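Side-chain contacts in peptide methionine sulfoxide reductase msrA/msrB (Neisseria gonorrhoeae, PDB 2H30), which probably passes electrons from DsbD, through its thioredoxin-like N-terminal domain, to the downstream domains that reduce methionine sulfoxide: residues Thr15-Met20 against Ala126-Asp131; Ser70-Ile75 against Ala149-Pro154. The protein carries 2 engineered substitutions. One frame throughout, in Å; residues are numbered along the deposited sequence.

Contact 1 (Thr15-Met20 against Ala126-Asp131). Engineered in segment 15-20: Met-20 (natural residue Leu).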
loop_
_atom_site.group_PDB
_atom_site.type_symbol
_atom_site.label_atom_id
_atom_site.label_comp_id
_atom_site.label_asym_id
_atom_site.label_seq_id
_atom_site.Cartn_x
_atom_site.Cartn_y
_atom_site.Cartn_z
ATOM N N THR A 15 -7.687 -7.406 12.660
ATOM C CA THR A 15 -7.015 -7.664 11.372
ATOM C C THR A 15 -6.666 -6.324 10.719
ATOM O O THR A 15 -7.257 -5.268 11.048
ATOM C CB THR A 15 -7.931 -8.391 10.389
ATOM O OG1 THR A 15 -9.107 -7.594 10.098
ATOM C CG2 THR A 15 -8.313 -9.808 10.900
ATOM N N VAL A 16 -5.764 -6.360 9.746
ATOM C CA VAL A 16 -5.478 -5.145 9.005
ATOM C C VAL A 16 -6.711 -4.500 8.377
ATOM O O VAL A 16 -6.900 -3.304 8.533
ATOM C CB VAL A 16 -4.324 -5.353 7.939
ATOM C CG1 VAL A 16 -4.149 -4.136 7.089
ATOM C CG2 VAL A 16 -3.031 -5.676 8.654
ATOM N N PRO A 17 -7.552 -5.264 7.647
ATOM C CA PRO A 17 -8.764 -4.593 7.107
ATOM C C PRO A 17 -9.677 -4.006 8.175
ATOM O O PRO A 17 -10.264 -2.944 7.937
ATOM C CB PRO A 17 -9.477 -5.679 6.286
ATOM C CG PRO A 17 -8.464 -6.778 6.075
ATOM C CD PRO A 17 -7.450 -6.670 7.203
ATOM N N HIS A 18 -9.785 -4.653 9.340
ATOM C CA HIS A 18 -10.633 -4.088 10.387
ATOM C C HIS A 18 -10.054 -2.758 10.844
ATOM O O HIS A 18 -10.769 -1.750 10.947
ATOM C CB HIS A 18 -10.828 -5.052 11.573
ATOM C CG HIS A 18 -11.807 -4.526 12.576
ATOM N ND1 HIS A 18 -13.168 -4.489 12.336
ATOM C CD2 HIS A 18 -11.617 -3.929 13.777
ATOM C CE1 HIS A 18 -13.775 -3.928 13.370
ATOM N NE2 HIS A 18 -12.857 -3.587 14.260
ATOM N N THR A 19 -8.743 -2.714 11.051
ATOM C CA THR A 19 -8.085 -1.492 11.462
ATOM C C THR A 19 -8.237 -0.389 10.405
ATOM O O THR A 19 -8.400 0.791 10.697
ATOM C CB THR A 19 -6.592 -1.790 11.700
ATOM O OG1 THR A 19 -6.478 -2.755 12.753
ATOM C CG2 THR A 19 -5.805 -0.520 12.063
HETATM N N MSE A 20 -8.146 -0.793 9.156
HETATM C CA MSE A 20 -8.153 0.193 8.090
HETATM C C MSE A 20 -9.543 0.732 7.877
HETATM O O MSE A 20 -9.741 1.826 7.361
HETATM C CB MSE A 20 -7.580 -0.422 6.837
HETATM C CG MSE A 20 -7.249 0.558 5.783
HETATM SE SE MSE A 20 -6.453 -0.586 4.484
HETATM C CE MSE A 20 -4.942 -1.214 5.419
ATOM N N ALA A 126 2.814 -5.310 1.795
ATOM C CA ALA A 126 2.222 -6.441 2.530
ATOM C C ALA A 126 1.120 -7.073 1.712
ATOM O O ALA A 126 0.406 -6.386 1.003
ATOM C CB ALA A 126 1.680 -5.974 3.887
ATOM N N LEU A 127 1.009 -8.412 1.795
ATOM C CA LEU A 127 -0.070 -9.105 1.148
ATOM C C LEU A 127 -0.982 -9.625 2.290
ATOM O O LEU A 127 -0.490 -10.350 3.149
ATOM C CB LEU A 127 0.487 -10.251 0.271
ATOM C CG LEU A 127 -0.654 -11.027 -0.424
ATOM C CD1 LEU A 127 -1.124 -10.196 -1.589
ATOM C CD2 LEU A 127 -0.065 -12.340 -0.817
ATOM N N ILE A 128 -2.221 -9.174 2.213
ATOM C CA ILE A 128 -3.313 -9.570 3.163
ATOM C C ILE A 128 -4.217 -10.544 2.418
ATOM O O ILE A 128 -4.709 -10.255 1.341
ATOM C CB ILE A 128 -4.153 -8.376 3.596
ATOM C CG1 ILE A 128 -3.278 -7.185 4.024
ATOM C CG2 ILE A 128 -5.113 -8.772 4.738
ATOM C CD1 ILE A 128 -2.333 -7.526 5.137
ATOM N N GLY A 129 -4.467 -11.693 3.036
ATOM C CA GLY A 129 -5.354 -12.635 2.382
ATOM C C GLY A 129 -6.814 -12.187 2.374
ATOM O O GLY A 129 -7.210 -11.238 3.085
ATOM N N LYS A 130 -7.633 -12.865 1.549
ATOM C CA LYS A 130 -9.035 -12.496 1.486
ATOM C C LYS A 130 -9.759 -12.634 2.829
ATOM O O LYS A 130 -10.734 -11.952 3.043
ATOM C CB LYS A 130 -9.763 -13.280 0.378
ATOM C CG LYS A 130 -9.783 -14.740 0.623
ATOM C CD LYS A 130 -10.669 -15.465 -0.414
ATOM C CE LYS A 130 -12.065 -15.816 0.162
ATOM N NZ LYS A 130 -12.024 -16.934 1.142
ATOM N N ASP A 131 -9.248 -13.481 3.744
ATOM C CA ASP A 131 -9.824 -13.595 5.116
ATOM C C ASP A 131 -9.286 -12.555 6.124
ATOM O O ASP A 131 -9.661 -12.558 7.302
ATOM C CB ASP A 131 -9.609 -15.021 5.643
ATOM C CG ASP A 131 -10.363 -16.074 4.808
ATOM O OD1 ASP A 131 -11.463 -15.765 4.274
ATOM O OD2 ASP A 131 -9.827 -17.192 4.653
#
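Val-16 and Ile-128 bring their two segments together, with CA atoms 7.6 Å apart, where the short helix 16-20 lies over the end of strand 124-128 in this thioredoxin-fold domain. The backbones stay too far apart to bond across the gap, so the contact is made by three apolar side chains. Helix 16-20 starts just after Thr-15, the N-cap residue, whose OG1 accepts a hydrogen bond from His-18 N (3.1 Å, N-H...O angle 155°). This capping bond satisfies an amide in the first turn of the helix, the same turn that presents Val-16 and Pro-17 to the strand.

Ile-128 supplies both points of touch by dividing its branches. Its first torsion sets CG2 anti to the backbone N (chi1, measured to CG1, is -48°), and the second bends CD1 back beside CA instead of extending it (chi2 -57°). The two methyls therefore reach different residues. The Val-16 and Ile-128 side chains cross at a slant, with Ile-128 CD1 4.0 Å from Val-16 CG2 and almost as near to Val-16 CB. The Ile-128 and Pro-17 side chains slide past each other in opposite senses. Ile-43 of strand 41-45 and Val-134 of strand 134-139 each touch both Val-16 and Ile-128, continuing the apolar packing over this face of the sheet, and Ile-113 of helix 112-116 also packs on Val-16. At the pyrrolidine ring, Ile-128 CG2 rests 4.0 Å from Pro-17 CD and 4.1 Å from Pro-17 CG.

Contact 2 (Ser70-Ile75 against Ala149-Pro154)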
loop_
_atom_site.group_PDB
_atom_site.type_symbol
_atom_site.label_atom_id
_atom_site.label_comp_id
_atom_site.label_asym_id
_atom_site.label_seq_id
_atom_site.Cartn_x
_atom_site.Cartn_y
_atom_site.Cartn_z
ATOM N N SER A 70 -6.693 -7.277 -11.416
ATOM C CA SER A 70 -8.073 -7.160 -11.002
ATOM C C SER A 70 -8.501 -8.158 -9.934
ATOM O O SER A 70 -9.525 -7.911 -9.268
ATOM C CB SER A 70 -9.014 -7.197 -12.198
ATOM O OG SER A 70 -8.943 -8.477 -12.750
ATOM N N SER A 71 -7.736 -9.225 -9.739
ATOM C CA SER A 71 -8.110 -10.236 -8.734
ATOM C C SER A 71 -7.763 -9.779 -7.312
ATOM O O SER A 71 -8.103 -10.491 -6.367
ATOM C CB SER A 71 -7.433 -11.594 -9.001
ATOM O OG SER A 71 -6.033 -11.474 -8.828
ATOM N N ALA A 72 -7.038 -8.636 -7.183
ATOM C CA ALA A 72 -6.609 -8.186 -5.845
ATOM C C ALA A 72 -7.042 -6.763 -5.653
ATOM O O ALA A 72 -7.240 -6.036 -6.629
ATOM C CB ALA A 72 -5.028 -8.241 -5.739
ATOM N N ASN A 73 -7.105 -6.345 -4.393
ATOM C CA ASN A 73 -7.234 -4.924 -4.074
ATOM C C ASN A 73 -5.819 -4.350 -3.989
ATOM O O ASN A 73 -5.013 -4.887 -3.243
ATOM C CB ASN A 73 -7.866 -4.738 -2.708
ATOM C CG ASN A 73 -9.246 -5.457 -2.570
ATOM O OD1 ASN A 73 -9.481 -6.177 -1.605
ATOM N ND2 ASN A 73 -10.091 -5.267 -3.545
ATOM N N LEU A 74 -5.539 -3.300 -4.748
ATOM C CA LEU A 74 -4.226 -2.647 -4.615
ATOM C C LEU A 74 -4.437 -1.295 -3.959
ATOM O O LEU A 74 -5.211 -0.432 -4.434
ATOM C CB LEU A 74 -3.634 -2.442 -6.000
ATOM C CG LEU A 74 -2.503 -3.354 -6.292
ATOM C CD1 LEU A 74 -2.070 -3.127 -7.734
ATOM C CD2 LEU A 74 -1.322 -3.039 -5.419
ATOM N N ILE A 75 -3.798 -1.151 -2.800
ATOM C CA ILE A 75 -3.867 0.126 -2.098
ATOM C C ILE A 75 -2.501 0.568 -1.595
ATOM O O ILE A 75 -1.567 -0.239 -1.548
ATOM C CB ILE A 75 -4.875 0.076 -0.946
ATOM C CG1 ILE A 75 -4.376 -0.880 0.089
ATOM C CG2 ILE A 75 -6.300 -0.319 -1.460
ATOM C CD1 ILE A 75 -5.119 -0.747 1.395
ATOM N N ALA A 149 3.173 -12.128 -9.118
ATOM C CA ALA A 149 3.462 -13.422 -8.522
ATOM C C ALA A 149 2.866 -13.470 -7.108
ATOM O O ALA A 149 2.158 -14.429 -6.740
ATOM C CB ALA A 149 4.959 -13.643 -8.490
ATOM N N LEU A 150 3.019 -12.361 -6.369
ATOM C CA LEU A 150 2.488 -12.355 -4.975
ATOM C C LEU A 150 0.966 -12.440 -4.907
ATOM O O LEU A 150 0.388 -13.070 -4.000
ATOM C CB LEU A 150 2.870 -11.059 -4.254
ATOM C CG LEU A 150 4.281 -10.889 -3.745
ATOM C CD1 LEU A 150 4.285 -9.500 -3.031
ATOM C CD2 LEU A 150 4.536 -11.980 -2.699
ATOM N N ILE A 151 0.255 -11.808 -5.835
ATOM C CA ILE A 151 -1.225 -11.818 -5.761
ATOM C C ILE A 151 -1.753 -13.181 -6.168
ATOM O O ILE A 151 -2.859 -13.553 -5.755
ATOM C CB ILE A 151 -1.943 -10.689 -6.512
ATOM C CG1 ILE A 151 -1.748 -10.783 -8.019
ATOM C CG2 ILE A 151 -1.469 -9.304 -6.012
ATOM C CD1 ILE A 151 -2.665 -9.758 -8.789
ATOM N N ARG A 152 -0.948 -13.910 -6.940
ATOM C CA ARG A 152 -1.290 -15.282 -7.283
ATOM C C ARG A 152 -0.911 -16.247 -6.171
ATOM O O ARG A 152 -1.714 -17.157 -5.876
ATOM C CB ARG A 152 -0.630 -15.716 -8.590
ATOM C CG ARG A 152 -1.209 -17.010 -9.115
ATOM C CD ARG A 152 -0.360 -17.552 -10.221
ATOM N NE ARG A 152 0.887 -18.047 -9.703
ATOM C CZ ARG A 152 2.087 -17.545 -9.938
ATOM N NH1 ARG A 152 2.243 -16.490 -10.710
ATOM N NH2 ARG A 152 3.145 -18.099 -9.378
ATOM N N ASN A 153 0.265 -16.081 -5.576
ATOM C CA ASN A 153 0.731 -17.039 -4.535
ATOM C C ASN A 153 1.473 -16.242 -3.478
ATOM O O ASN A 153 2.567 -15.754 -3.750
ATOM C CB ASN A 153 1.666 -18.080 -5.172
ATOM C CG ASN A 153 2.355 -18.993 -4.133
ATOM O OD1 ASN A 153 1.988 -19.014 -2.981
ATOM N ND2 ASN A 153 3.400 -19.704 -4.557
ATOM N N PRO A 154 0.855 -16.083 -2.268
ATOM C CA PRO A 154 1.557 -15.265 -1.242
ATOM C C PRO A 154 2.960 -15.768 -0.861
ATOM O O PRO A 154 3.790 -14.987 -0.337
ATOM C CB PRO A 154 0.637 -15.406 -0.013
ATOM C CG PRO A 154 -0.244 -16.616 -0.288
ATOM C CD PRO A 154 -0.440 -16.615 -1.807
#
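Ile-151, in the last turn of helix 144-152, covers Ser-71 and Ala-72 just ahead of strand 73-78. Ala-72 and Ile-151 have the closest CA atoms, 6.5 Å apart, and both side chains start out toward the opposite segment. The isoleucine holds CG1 between its backbone N and carbonyl carbon (chi1 66°), the crowded position for a side chain, which leaves CG2 anti to the carbonyl carbon and beside the backbone N. Ile-151 CG2 bears on the methyl of Ala-72, 3.7 Å from Ala-72 CB, and Ile-151 CB follows at 4.0 Å from the same atom. The other branch is stretched out (chi2 171°), carrying Ile-151 CD1 past the alanine methyl, 4.1 Å from Ala-72 CB, to within 3.8 Å of Ser-71 OG. Ala-72 CB thus lies against the isoleucine from its branch point to the ends of both branches. Ser-71 OG meets a methyl group, so this is van der Waals packing at an exposed margin, whereas Ala-72 is buried, and no hydrogen bond links the two segments.

The helix finishes right behind Ile-151: Asn-153 N still bonds to Ala-149 O (2.8 Å), but Asn-153 itself has left helical backbone angles. The last helix of the thioredoxin fold here packs its end against the start of a central strand. Ile-151 also packs on Leu-42 of the adjacent strand 41-45, and Leu-150 touches Arg-136 of the outermost strand 134-139, so the end of the helix spans several strands of the sheet.

How the contacts relate
Contact 1 sets a helix on the end of a strand and contact 2 sets one on the residues leading into a strand, on opposite faces of one sheet. Alternation along strand 124-128 fits this: Ile-128 serves contact 1, whereas Leu-127 turns to the other face and meets Pro-154 and the Leu-150 carbonyl. Strand 41-45 behaves likewise, packing Ile-43 beside contact 1 and Leu-42 beside contact 2. Ile-75 of strand 73-78 faces the contact 1 side and so meets the selenium of Met-20, an engineered methionine present as selenomethionine. Contact 1 is more buried and wholly apolar, with its isoleucine on the strand; contact 2 runs out to the surface, carries its isoleucine on the helix and includes a serine hydroxyl.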